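Long-range contacts in CRISPR-associated protein, Cse2 family (Meiothermus ruber, PDB 3WA8), which probably binds G-rich crRNA sequence and stabilises the R-loop as CasB, the Cse2-family small subunit of a type I-E CRISPR Cascade complex: residues A[58-62]-A[169-173]; A[116-120]-A[151-155]; A[129-133]-A[144-148]; A[164-168]-A[181-185]. Residues are numbered along the deposited sequence.

Contact 1: residues A[58-62]-A[169-173]; sequences DRWER and LLAWN
In this all-helical Cse2 fold, the capped N-terminal turn of helix 59-72 meets the C-terminal end of helix 162-170. Asp58 is the N-cap: its OD2 accepts a weak capping bond from Glu61 N (3.4 Å), and the helical residues 59-62 follow. The CA atoms of Glu61 and Leu170 lie nearest, 6.1 Å apart, and 269 Å² is buried, much of it by Trp60, whose t rotamer sends the indole across. A mercury ion is bound about 3 Å from the nearest side-chain atom of Trp60. In 169-173, Leu169 is helical; its O accepts the indole hydrogen of Trp60 NE1 at 2.9 Å (N-H...O 138°) and also the backbone Trp172 N (3.1 Å), so one carbonyl accepts both from the backbone just beyond its own helix and from the incoming ring. Leu170 puts O at the indole edge, 3.6 Å from Trp60 CD1, and its m rotamer brings CD2 to 3.6 Å from Glu61 CA. Trp172 offers CB to Trp60 CZ2 at 3.9 Å, while its own ring leads away to an edge-to-face meeting with Trp183. Asn173, rotamer m, finally lays ND2 over one indole face, 3.6 Å from Trp60 NE1.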
loop_
_atom_site.group_PDB
_atom_site.type_symbol
_atom_site.label_atom_id
_atom_site.label_comp_id
_atom_site.label_asym_id
_atom_site.label_seq_id
_atom_site.Cartn_x
_atom_site.Cartn_y
_atom_site.Cartn_z
ATOM N N ASP A 58 2.928 -19.556 0.387
ATOM C CA ASP A 58 2.066 -18.569 0.959
ATOM C C ASP A 58 1.468 -17.793 -0.191
ATOM O O ASP A 58 2.051 -16.835 -0.730
ATOM C CB ASP A 58 2.788 -17.691 1.974
ATOM C CG ASP A 58 1.882 -17.305 3.114
ATOM O OD1 ASP A 58 1.607 -18.171 3.967
ATOM O OD2 ASP A 58 1.411 -16.156 3.148
ATOM N N ARG A 59 0.293 -18.267 -0.575
ATOM C CA ARG A 59 -0.420 -17.710 -1.685
ATOM C C ARG A 59 -0.686 -16.239 -1.396
ATOM O O ARG A 59 -0.709 -15.408 -2.310
ATOM C CB ARG A 59 -1.682 -18.528 -1.969
ATOM C CG ARG A 59 -1.352 -19.996 -2.312
ATOM C CD ARG A 59 -2.249 -20.592 -3.407
ATOM N NE ARG A 59 -2.970 -21.768 -2.911
ATOM C CZ ARG A 59 -4.093 -21.711 -2.184
ATOM N NH1 ARG A 59 -4.637 -20.539 -1.871
ATOM N NH2 ARG A 59 -4.678 -22.824 -1.762
ATOM N N TRP A 60 -0.809 -15.924 -0.110
ATOM C CA TRP A 60 -0.974 -14.546 0.343
ATOM C C TRP A 60 0.222 -13.672 0.004
ATOM O O TRP A 60 0.082 -12.624 -0.619
ATOM C CB TRP A 60 -1.242 -14.502 1.841
ATOM C CG TRP A 60 -1.709 -13.184 2.317
ATOM C CD1 TRP A 60 -1.208 -12.466 3.360
ATOM C CD2 TRP A 60 -2.769 -12.396 1.759
ATOM N NE1 TRP A 60 -1.895 -11.276 3.496
ATOM C CE2 TRP A 60 -2.861 -11.213 2.529
ATOM C CE3 TRP A 60 -3.652 -12.576 0.685
ATOM C CZ2 TRP A 60 -3.804 -10.227 2.271
ATOM C CZ3 TRP A 60 -4.576 -11.596 0.421
ATOM C CH2 TRP A 60 -4.662 -10.439 1.222
ATOM N N GLU A 61 1.399 -14.125 0.405
ATOM C CA GLU A 61 2.608 -13.387 0.142
ATOM C C GLU A 61 2.637 -13.017 -1.327
ATOM O O GLU A 61 2.739 -11.846 -1.667
ATOM C CB GLU A 61 3.830 -14.207 0.542
ATOM C CG GLU A 61 5.132 -13.425 0.452
ATOM C CD GLU A 61 6.237 -13.948 1.393
ATOM O OE1 GLU A 61 6.837 -15.024 1.102
ATOM O OE2 GLU A 61 6.518 -13.250 2.413
ATOM N N ARG A 62 2.491 -14.016 -2.191
ATOM C CA ARG A 62 2.565 -13.796 -3.632
ATOM C C ARG A 62 1.519 -12.764 -4.097
ATOM O O ARG A 62 1.828 -11.849 -4.887
ATOM C CB ARG A 62 2.503 -15.138 -4.377
ATOM C CG ARG A 62 1.717 -15.197 -5.693
ATOM C CD ARG A 62 1.819 -16.604 -6.349
ATOM N NE ARG A 62 3.176 -16.828 -6.817
ATOM C CZ ARG A 62 3.606 -16.595 -8.055
ATOM N NH1 ARG A 62 2.779 -16.178 -9.002
ATOM N NH2 ARG A 62 4.885 -16.807 -8.342
ATOM N N LEU A 169 -0.016 -5.255 4.381
ATOM C CA LEU A 169 -0.778 -6.278 3.692
ATOM C C LEU A 169 -0.329 -7.677 4.080
ATOM O O LEU A 169 -1.167 -8.548 4.269
ATOM C CB LEU A 169 -0.700 -6.112 2.194
ATOM C CG LEU A 169 -1.314 -4.816 1.676
ATOM C CD1 LEU A 169 -1.164 -4.756 0.164
ATOM C CD2 LEU A 169 -2.784 -4.714 2.073
ATOM N N LEU A 170 0.972 -7.916 4.241
ATOM C CA LEU A 170 1.394 -9.268 4.537
ATOM C C LEU A 170 0.796 -9.741 5.833
ATOM O O LEU A 170 0.605 -10.930 6.019
ATOM C CB LEU A 170 2.905 -9.403 4.554
ATOM C CG LEU A 170 3.589 -9.426 3.179
ATOM C CD1 LEU A 170 5.015 -8.891 3.281
ATOM C CD2 LEU A 170 3.547 -10.794 2.477
ATOM N N ALA A 171 0.464 -8.809 6.725
ATOM C CA ALA A 171 0.035 -9.187 8.077
ATOM C C ALA A 171 -1.456 -9.001 8.319
ATOM O O ALA A 171 -1.947 -9.156 9.443
ATOM C CB ALA A 171 0.860 -8.476 9.121
ATOM N N TRP A 172 -2.162 -8.722 7.234
ATOM C CA TRP A 172 -3.608 -8.610 7.229
ATOM C C TRP A 172 -4.390 -9.684 7.983
ATOM O O TRP A 172 -5.338 -9.341 8.664
ATOM C CB TRP A 172 -4.112 -8.536 5.796
ATOM C CG TRP A 172 -5.434 -7.925 5.684
ATOM C CD1 TRP A 172 -6.619 -8.563 5.480
ATOM C CD2 TRP A 172 -5.729 -6.542 5.781
ATOM N NE1 TRP A 172 -7.646 -7.657 5.428
ATOM C CE2 TRP A 172 -7.126 -6.402 5.598
ATOM C CE3 TRP A 172 -4.951 -5.396 5.993
ATOM C CZ2 TRP A 172 -7.766 -5.159 5.641
ATOM C CZ3 TRP A 172 -5.585 -4.148 6.035
ATOM C CH2 TRP A 172 -6.980 -4.044 5.873
ATOM N N ASN A 173 -4.022 -10.962 7.870
ATOM C CA ASN A 173 -4.789 -12.049 8.500
ATOM C C ASN A 173 -4.285 -12.429 9.864
ATOM O O ASN A 173 -4.526 -13.548 10.296
ATOM C CB ASN A 173 -4.807 -13.310 7.618
ATOM C CG ASN A 173 -5.175 -12.998 6.181
ATOM O OD1 ASN A 173 -6.261 -12.463 5.929
ATOM N ND2 ASN A 173 -4.264 -13.290 5.224
#

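Contact 2: residues A[116-120]-A[151-155]; sequences LYLAR and LIESQ
Residues 116-119 form the last turn of helix 109-119, and Arg120 is the first to leave helical phi/psi (-105/40). Residues 151-154 likewise finish helix 141-154, after which Gln155 is extended (-82/134). The two segments come closest at Leu116 and Ile152, whose CA atoms are 5.9 Å apart. Leu116, rotamer tp, points at the partner: its CD2 lies 3.9 Å from Ile152 CG1 and 4.0 Å from Leu151 CB, and its CD1 3.6 Å from Gln155 CG. This is helix-end packing within the all-helical Cse2 fold, apolar at its centre and bordered by long polar side chains; Ile126 of helix 124-135 also touches Leu116 and Arg120. Gln155, with chi1 and chi2 both m, reaches across so that NE2 stands 3.5 Å from Ala119 CB and OE1 lies over one face of the Arg120 guanidinium, 3.8 Å from Arg120 NH1. No hydrogen bond crosses between the segments. Arg120 NH2 makes van der Waals contact with Leu151 CD2 (3.8 Å) and Ser154 CB (3.9 Å).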
loop_
_atom_site.group_PDB
_atom_site.type_symbol
_atom_site.label_atom_id
_atom_site.label_comp_id
_atom_site.label_asym_id
_atom_site.label_seq_id
_atom_site.Cartn_x
_atom_site.Cartn_y
_atom_site.Cartn_z
ATOM N N LEU A 116 -6.275 12.137 2.616
ATOM C CA LEU A 116 -7.223 12.195 1.526
ATOM C C LEU A 116 -8.577 12.673 2.061
ATOM O O LEU A 116 -9.190 13.608 1.512
ATOM C CB LEU A 116 -7.328 10.827 0.889
ATOM C CG LEU A 116 -8.535 10.595 0.014
ATOM C CD1 LEU A 116 -8.410 11.398 -1.272
ATOM C CD2 LEU A 116 -8.661 9.139 -0.261
ATOM N N TYR A 117 -9.017 12.059 3.154
ATOM C CA TYR A 117 -10.238 12.448 3.828
ATOM C C TYR A 117 -10.292 13.947 4.079
ATOM O O TYR A 117 -11.281 14.597 3.740
ATOM C CB TYR A 117 -10.311 11.682 5.129
ATOM C CG TYR A 117 -11.438 12.033 6.051
ATOM C CD1 TYR A 117 -12.752 11.773 5.704
ATOM C CD2 TYR A 117 -11.183 12.575 7.294
ATOM C CE1 TYR A 117 -13.785 12.068 6.560
ATOM C CE2 TYR A 117 -12.211 12.884 8.161
ATOM C CZ TYR A 117 -13.514 12.624 7.791
ATOM O OH TYR A 117 -14.546 12.919 8.647
ATOM N N LEU A 118 -9.226 14.503 4.650
ATOM C CA LEU A 118 -9.192 15.928 5.001
ATOM C C LEU A 118 -9.122 16.817 3.769
ATOM O O LEU A 118 -9.676 17.912 3.756
ATOM C CB LEU A 118 -8.022 16.239 5.934
ATOM C CG LEU A 118 -8.041 15.646 7.348
ATOM C CD1 LEU A 118 -6.631 15.393 7.829
ATOM C CD2 LEU A 118 -8.793 16.509 8.354
ATOM N N ALA A 119 -8.440 16.340 2.735
ATOM C CA ALA A 119 -8.368 17.049 1.459
ATOM C C ALA A 119 -9.750 17.199 0.808
ATOM O O ALA A 119 -9.988 18.154 0.078
ATOM C CB ALA A 119 -7.392 16.346 0.505
ATOM N N ARG A 120 -10.659 16.267 1.083
ATOM C CA ARG A 120 -12.000 16.305 0.498
ATOM C C ARG A 120 -13.066 16.742 1.486
ATOM O O ARG A 120 -14.168 16.186 1.489
ATOM C CB ARG A 120 -12.380 14.937 -0.056
ATOM C CG ARG A 120 -11.732 14.583 -1.363
ATOM C CD ARG A 120 -12.611 13.606 -2.089
ATOM N NE ARG A 120 -11.818 12.760 -2.960
ATOM C CZ ARG A 120 -11.433 13.099 -4.189
ATOM N NH1 ARG A 120 -11.798 14.283 -4.695
ATOM N NH2 ARG A 120 -10.690 12.251 -4.912
ATOM N N LEU A 151 -8.074 6.505 -5.330
ATOM C CA LEU A 151 -8.576 7.755 -4.801
ATOM C C LEU A 151 -7.439 8.584 -4.253
ATOM O O LEU A 151 -7.297 9.745 -4.630
ATOM C CB LEU A 151 -9.670 7.549 -3.764
ATOM C CG LEU A 151 -11.062 7.325 -4.348
ATOM C CD1 LEU A 151 -12.041 7.052 -3.241
ATOM C CD2 LEU A 151 -11.506 8.504 -5.152
ATOM N N ILE A 152 -6.625 7.983 -3.398
ATOM C CA ILE A 152 -5.456 8.652 -2.863
ATOM C C ILE A 152 -4.596 9.338 -3.940
ATOM O O ILE A 152 -4.155 10.480 -3.746
ATOM C CB ILE A 152 -4.592 7.671 -2.088
ATOM C CG1 ILE A 152 -5.336 7.200 -0.851
ATOM C CG2 ILE A 152 -3.288 8.310 -1.672
ATOM C CD1 ILE A 152 -4.844 5.901 -0.317
ATOM N N GLU A 153 -4.378 8.651 -5.068
ATOM C CA GLU A 153 -3.502 9.133 -6.154
ATOM C C GLU A 153 -4.109 10.317 -6.910
ATOM O O GLU A 153 -3.401 11.076 -7.548
ATOM C CB GLU A 153 -3.168 7.995 -7.126
ATOM C CG GLU A 153 -2.307 6.860 -6.531
ATOM C CD GLU A 153 -0.827 6.950 -6.883
ATOM O OE1 GLU A 153 -0.453 7.741 -7.768
ATOM O OE2 GLU A 153 -0.022 6.198 -6.298
ATOM N N SER A 154 -5.423 10.477 -6.825
ATOM C CA SER A 154 -6.079 11.676 -7.312
ATOM C C SER A 154 -5.623 12.926 -6.605
ATOM O O SER A 154 -5.600 13.983 -7.222
ATOM C CB SER A 154 -7.592 11.585 -7.151
ATOM O OG SER A 154 -8.129 10.685 -8.091
ATOM N N GLN A 155 -5.325 12.847 -5.308
ATOM C CA GLN A 155 -4.722 14.015 -4.654
ATOM C C GLN A 155 -3.258 13.970 -4.975
ATOM O O GLN A 155 -2.615 12.932 -4.895
ATOM C CB GLN A 155 -4.919 14.048 -3.148
ATOM C CG GLN A 155 -6.347 14.034 -2.719
ATOM C CD GLN A 155 -7.127 15.184 -3.248
ATOM O OE1 GLN A 155 -8.138 14.997 -3.921
ATOM N NE2 GLN A 155 -6.677 16.388 -2.944
#

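Contact 3: residues A[129-133]-A[144-148]; sequences RFIAL and RLRQM
Helices 124-135 and 141-154 follow each other in the chain and form an antiparallel alpha-alpha hairpin, seen here through one turn or so of each. The segment axes approach to 10.1 Å with 149° between their N-to-C directions (signed crossing angle -149°). They are closer on the side towards the connecting turn: Leu133 and Arg144 have CA atoms 5.9 Å apart, whereas Arg129 and Met148 are at 7.7 Å. The main bump from the first helix is Leu133, rotamer tp. Its CD1 presses into the hollow beside Arg144 CB (3.7 Å) and Leu145 N (3.6 Å), while its CD2 rests 4.2 Å from Met148 CG. The second helix answers with Met148, chi1 t and chi2 p, whose CE fills the shallow groove formed by Phe130 CA (3.6 Å), Phe130 CB (3.8 Å) and Arg129 CG (4.0 Å). Because Phe130 turns the rest of its side chain away, its backbone is left accessible to the methionine methyl, and its ring stacks on Phe187. Ile113 of helix 109-119 touches Phe130, Leu133 and Met148, closing the apolar side. Along the other border the side chains are polar: Arg129 NH2 reaches to 3.2 Å from Gln147 OE1, and the extended Arg144 donates in its guanidinium plane from NH1 to Ala132 O at 2.8 Å (N-H...O 137°).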
loop_
_atom_site.group_PDB
_atom_site.type_symbol
_atom_site.label_atom_id
_atom_site.label_comp_id
_atom_site.label_asym_id
_atom_site.label_seq_id
_atom_site.Cartn_x
_atom_site.Cartn_y
_atom_site.Cartn_z
ATOM N N ARG A 129 -15.766 4.340 2.744
ATOM C CA ARG A 129 -14.924 3.529 1.891
ATOM C C ARG A 129 -13.765 2.987 2.718
ATOM O O ARG A 129 -13.349 1.839 2.523
ATOM C CB ARG A 129 -14.447 4.318 0.672
ATOM C CG ARG A 129 -13.533 3.525 -0.248
ATOM C CD ARG A 129 -13.531 4.087 -1.670
ATOM N NE ARG A 129 -14.488 3.409 -2.537
ATOM C CZ ARG A 129 -15.070 3.975 -3.584
ATOM N NH1 ARG A 129 -14.808 5.241 -3.885
ATOM N NH2 ARG A 129 -15.938 3.290 -4.323
ATOM N N PHE A 130 -13.295 3.799 3.664
ATOM C CA PHE A 130 -12.191 3.426 4.524
ATOM C C PHE A 130 -12.579 2.343 5.522
ATOM O O PHE A 130 -11.819 1.384 5.766
ATOM C CB PHE A 130 -11.646 4.660 5.248
ATOM C CG PHE A 130 -10.667 4.342 6.344
ATOM C CD1 PHE A 130 -9.543 3.564 6.093
ATOM C CD2 PHE A 130 -10.863 4.842 7.635
ATOM C CE1 PHE A 130 -8.633 3.268 7.115
ATOM C CE2 PHE A 130 -9.974 4.551 8.662
ATOM C CZ PHE A 130 -8.841 3.768 8.396
ATOM N N ILE A 131 -13.754 2.502 6.119
ATOM C CA ILE A 131 -14.226 1.509 7.053
ATOM C C ILE A 131 -14.412 0.219 6.273
ATOM O O ILE A 131 -14.033 -0.851 6.728
ATOM C CB ILE A 131 -15.513 1.959 7.736
ATOM C CG1 ILE A 131 -15.179 2.909 8.883
ATOM C CG2 ILE A 131 -16.234 0.797 8.300
ATOM C CD1 ILE A 131 -16.349 3.780 9.331
ATOM N N ALA A 132 -14.938 0.336 5.065
ATOM C CA ALA A 132 -15.201 -0.842 4.267
ATOM C C ALA A 132 -13.897 -1.552 3.973
ATOM O O ALA A 132 -13.845 -2.777 3.972
ATOM C CB ALA A 132 -15.892 -0.476 2.997
ATOM N N LEU A 133 -12.846 -0.772 3.719
ATOM C CA LEU A 133 -11.512 -1.302 3.526
ATOM C C LEU A 133 -11.054 -2.070 4.768
ATOM O O LEU A 133 -10.579 -3.198 4.660
ATOM C CB LEU A 133 -10.545 -0.173 3.194
ATOM C CG LEU A 133 -9.116 -0.562 2.846
ATOM C CD1 LEU A 133 -9.046 -1.359 1.595
ATOM C CD2 LEU A 133 -8.275 0.658 2.726
ATOM N N ARG A 144 -10.591 -3.572 -2.942
ATOM C CA ARG A 144 -10.867 -2.350 -2.238
ATOM C C ARG A 144 -9.640 -1.476 -2.088
ATOM O O ARG A 144 -9.719 -0.247 -2.180
ATOM C CB ARG A 144 -11.490 -2.649 -0.910
ATOM C CG ARG A 144 -12.856 -3.238 -1.067
ATOM C CD ARG A 144 -13.402 -3.671 0.256
ATOM N NE ARG A 144 -14.525 -4.564 0.050
ATOM C CZ ARG A 144 -15.318 -5.018 1.012
ATOM N NH1 ARG A 144 -15.102 -4.650 2.271
ATOM N NH2 ARG A 144 -16.322 -5.838 0.701
ATOM N N LEU A 145 -8.494 -2.111 -1.898
ATOM C CA LEU A 145 -7.238 -1.370 -1.784
ATOM C C LEU A 145 -6.918 -0.642 -3.082
ATOM O O LEU A 145 -6.379 0.476 -3.084
ATOM C CB LEU A 145 -6.112 -2.324 -1.452
ATOM C CG LEU A 145 -4.768 -1.655 -1.320
ATOM C CD1 LEU A 145 -4.848 -0.880 -0.045
ATOM C CD2 LEU A 145 -3.667 -2.672 -1.263
ATOM N N ARG A 146 -7.279 -1.272 -4.189
ATOM C CA ARG A 146 -6.932 -0.755 -5.482
ATOM C C ARG A 146 -7.758 0.468 -5.717
ATOM O O ARG A 146 -7.253 1.465 -6.215
ATOM C CB ARG A 146 -7.226 -1.802 -6.525
ATOM C CG ARG A 146 -6.657 -1.560 -7.869
ATOM C CD ARG A 146 -6.779 -2.873 -8.580
ATOM N NE ARG A 146 -6.923 -2.748 -10.030
ATOM C CZ ARG A 146 -7.624 -3.615 -10.755
ATOM N NH1 ARG A 146 -8.264 -4.622 -10.153
ATOM N NH2 ARG A 146 -7.700 -3.478 -12.072
ATOM N N GLN A 147 -9.027 0.416 -5.339
ATOM C CA GLN A 147 -9.880 1.597 -5.443
ATOM C C GLN A 147 -9.375 2.748 -4.560
ATOM O O GLN A 147 -9.417 3.911 -4.973
ATOM C CB GLN A 147 -11.293 1.256 -5.030
ATOM C CG GLN A 147 -12.179 0.667 -6.074
ATOM C CD GLN A 147 -13.647 0.813 -5.644
ATOM O OE1 GLN A 147 -13.962 0.791 -4.425
ATOM N NE2 GLN A 147 -14.553 1.016 -6.631
ATOM N N MET A 148 -8.916 2.428 -3.349
ATOM C CA MET A 148 -8.543 3.454 -2.384
ATOM C C MET A 148 -7.259 4.173 -2.802
ATOM O O MET A 148 -7.218 5.428 -2.802
ATOM C CB MET A 148 -8.392 2.877 -0.978
ATOM C CG MET A 148 -8.077 3.930 0.063
ATOM S SD MET A 148 -9.420 5.136 0.255
ATOM C CE MET A 148 -10.192 4.444 1.705
#

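Contact 4: residues A[164-168]-A[181-185]; sequences ELLRD and QKWAR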
loop_
_atom_site.group_PDB
_atom_site.type_symbol
_atom_site.label_atom_id
_atom_site.label_comp_id
_atom_site.label_asym_id
_atom_site.label_seq_id
_atom_site.Cartn_x
_atom_site.Cartn_y
_atom_site.Cartn_z
ATOM N N GLU A 164 6.009 -0.006 3.646
ATOM C CA GLU A 164 5.130 -0.218 4.795
ATOM C C GLU A 164 3.807 -0.849 4.333
ATOM O O GLU A 164 3.282 -1.736 5.015
ATOM C CB GLU A 164 4.917 1.061 5.613
ATOM C CG GLU A 164 5.961 1.309 6.717
ATOM C CD GLU A 164 7.247 2.082 6.244
ATOM O OE1 GLU A 164 7.509 2.164 5.008
ATOM O OE2 GLU A 164 8.003 2.598 7.123
ATOM N N LEU A 165 3.294 -0.429 3.170
ATOM C CA LEU A 165 2.053 -1.005 2.668
ATOM C C LEU A 165 2.191 -2.531 2.526
ATOM O O LEU A 165 1.358 -3.317 3.047
ATOM C CB LEU A 165 1.611 -0.367 1.356
ATOM C CG LEU A 165 0.211 -0.808 0.877
ATOM C CD1 LEU A 165 -0.871 -0.348 1.837
ATOM C CD2 LEU A 165 -0.116 -0.277 -0.524
ATOM N N LEU A 166 3.272 -2.963 1.878
ATOM C CA LEU A 166 3.481 -4.389 1.669
ATOM C C LEU A 166 3.577 -5.154 2.991
ATOM O O LEU A 166 2.896 -6.166 3.167
ATOM C CB LEU A 166 4.694 -4.637 0.771
ATOM C CG LEU A 166 5.123 -6.085 0.598
ATOM C CD1 LEU A 166 4.011 -6.929 -0.045
ATOM C CD2 LEU A 166 6.403 -6.117 -0.190
ATOM N N ARG A 167 4.407 -4.657 3.906
ATOM C CA ARG A 167 4.528 -5.251 5.237
ATOM C C ARG A 167 3.143 -5.376 5.890
ATOM O O ARG A 167 2.815 -6.403 6.499
ATOM C CB ARG A 167 5.491 -4.421 6.106
ATOM C CG ARG A 167 5.534 -4.755 7.623
ATOM C CD ARG A 167 5.928 -3.515 8.508
ATOM N NE ARG A 167 4.911 -3.236 9.545
ATOM C CZ ARG A 167 5.106 -3.289 10.881
ATOM N NH1 ARG A 167 6.305 -3.576 11.401
ATOM N NH2 ARG A 167 4.094 -3.034 11.725
ATOM N N ASP A 168 2.325 -4.334 5.728
ATOM C CA ASP A 168 1.015 -4.289 6.358
ATOM C C ASP A 168 0.067 -5.278 5.709
ATOM O O ASP A 168 -0.559 -6.083 6.412
ATOM C CB ASP A 168 0.443 -2.874 6.353
ATOM C CG ASP A 168 0.968 -2.024 7.506
ATOM O OD1 ASP A 168 1.527 -2.581 8.476
ATOM O OD2 ASP A 168 0.836 -0.783 7.436
ATOM N N GLN A 181 -6.309 -2.515 13.277
ATOM C CA GLN A 181 -6.245 -1.653 14.448
ATOM C C GLN A 181 -5.329 -0.477 14.153
ATOM O O GLN A 181 -5.678 0.676 14.444
ATOM C CB GLN A 181 -5.672 -2.379 15.656
ATOM C CG GLN A 181 -6.551 -3.385 16.247
ATOM C CD GLN A 181 -5.943 -4.002 17.461
ATOM O OE1 GLN A 181 -5.595 -3.322 18.421
ATOM N NE2 GLN A 181 -5.832 -5.306 17.444
ATOM N N LYS A 182 -4.156 -0.780 13.587
ATOM C CA LYS A 182 -3.078 0.194 13.475
ATOM C C LYS A 182 -3.519 1.279 12.529
ATOM O O LYS A 182 -3.378 2.463 12.822
ATOM C CB LYS A 182 -1.815 -0.469 12.935
ATOM C CG LYS A 182 -0.529 0.341 13.122
ATOM C CD LYS A 182 0.481 0.049 12.018
ATOM C CE LYS A 182 1.025 -1.396 12.032
ATOM N NZ LYS A 182 1.666 -1.759 10.728
ATOM N N TRP A 183 -4.072 0.861 11.396
ATOM C CA TRP A 183 -4.564 1.801 10.421
ATOM C C TRP A 183 -5.618 2.700 11.026
ATOM O O TRP A 183 -5.536 3.914 10.888
ATOM C CB TRP A 183 -5.113 1.062 9.223
ATOM C CG TRP A 183 -4.042 0.545 8.348
ATOM C CD1 TRP A 183 -2.723 0.378 8.670
ATOM C CD2 TRP A 183 -4.183 0.090 7.010
ATOM N NE1 TRP A 183 -2.031 -0.144 7.610
ATOM C CE2 TRP A 183 -2.902 -0.345 6.579
ATOM C CE3 TRP A 183 -5.268 -0.017 6.131
ATOM C CZ2 TRP A 183 -2.672 -0.861 5.311
ATOM C CZ3 TRP A 183 -5.042 -0.534 4.855
ATOM C CH2 TRP A 183 -3.746 -0.946 4.459
ATOM N N ALA A 184 -6.586 2.115 11.725
ATOM C CA ALA A 184 -7.684 2.887 12.254
ATOM C C ALA A 184 -7.162 3.993 13.163
ATOM O O ALA A 184 -7.648 5.145 13.144
ATOM C CB ALA A 184 -8.645 1.988 13.008
ATOM N N ARG A 185 -6.154 3.645 13.956
ATOM C CA ARG A 185 -5.638 4.578 14.941
ATOM C C ARG A 185 -4.908 5.665 14.225
ATOM O O ARG A 185 -4.984 6.804 14.632
ATOM C CB ARG A 185 -4.730 3.902 15.962
ATOM C CG ARG A 185 -5.415 2.803 16.717
ATOM C CD ARG A 185 -4.560 2.259 17.799
ATOM N NE ARG A 185 -5.262 1.125 18.348
ATOM C CZ ARG A 185 -5.110 0.665 19.575
ATOM N NH1 ARG A 185 -4.244 1.234 20.404
ATOM N NH2 ARG A 185 -5.844 -0.367 19.970
#
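A salt-bridge network of Arg167, Lys182 and the buried Asp168 joins helix 162-170 to helix 178-197. Asp168 is its acidic centre. OD1 forms a very short salt bridge to Lys182 NZ, 2.4 Å, and a long one, 3.6 Å, to Arg167 NE in its own segment. The other carboxylate oxygen, OD2, accepts a nearly linear hydrogen bond from Trp183 NE1 (2.9 Å, N-H...O 176°), arriving in the plane of the indole. Consecutive residues of helix 178-197 thus engage the two oxygens of one aspartate. Within this all-helical Cse2 fold the two helices run roughly antiparallel, at 137°, but their segment axes stay 12.8 Å apart and the nearest CA atoms, of Asp168 and Trp183, 9.2 Å apart; long side chains therefore span the gap, and only 217 Å² is buried. Thr108 touches Asp168, Lys182 and Trp183. Arg167 NH2 stands 2.9 Å from Lys182 NZ, two donors of like charge with no bond between them; both charges face Asp168 OD1, which probably offsets part of the repulsion. On the apolar side Leu165 CD1 meets Trp183 CH2 at 3.9 Å, while the same indole packs on Leu133 and Leu134 and edge-to-face with Trp172.

How the contacts relate
From the N terminus, residues 58-62 open the longest loop, which contact 1 closes at 169-173, tying helix 59-72 to helix 162-170. Within it, 116-120 opens contact 2 (helix 109-119 to helix 141-154), and inside that contact 3 opens at 129-133 and closes at 144-148, tying helix 124-135 to helix 141-154, before contact 2 closes at 151-155. Contact 4, from 164-168 to 181-185, ties helix 162-170 to helix 178-197; it is in series with contacts 2 and 3 but crosses contact 1. Contact 3 touches all the others: Leu133 CD2 lies 4.1 Å from Trp183 CZ3, and Leu145 CD2 3.6 Å from Leu169 CD1. Contacts 1 and 2 lie on opposite sides of the chain's centre.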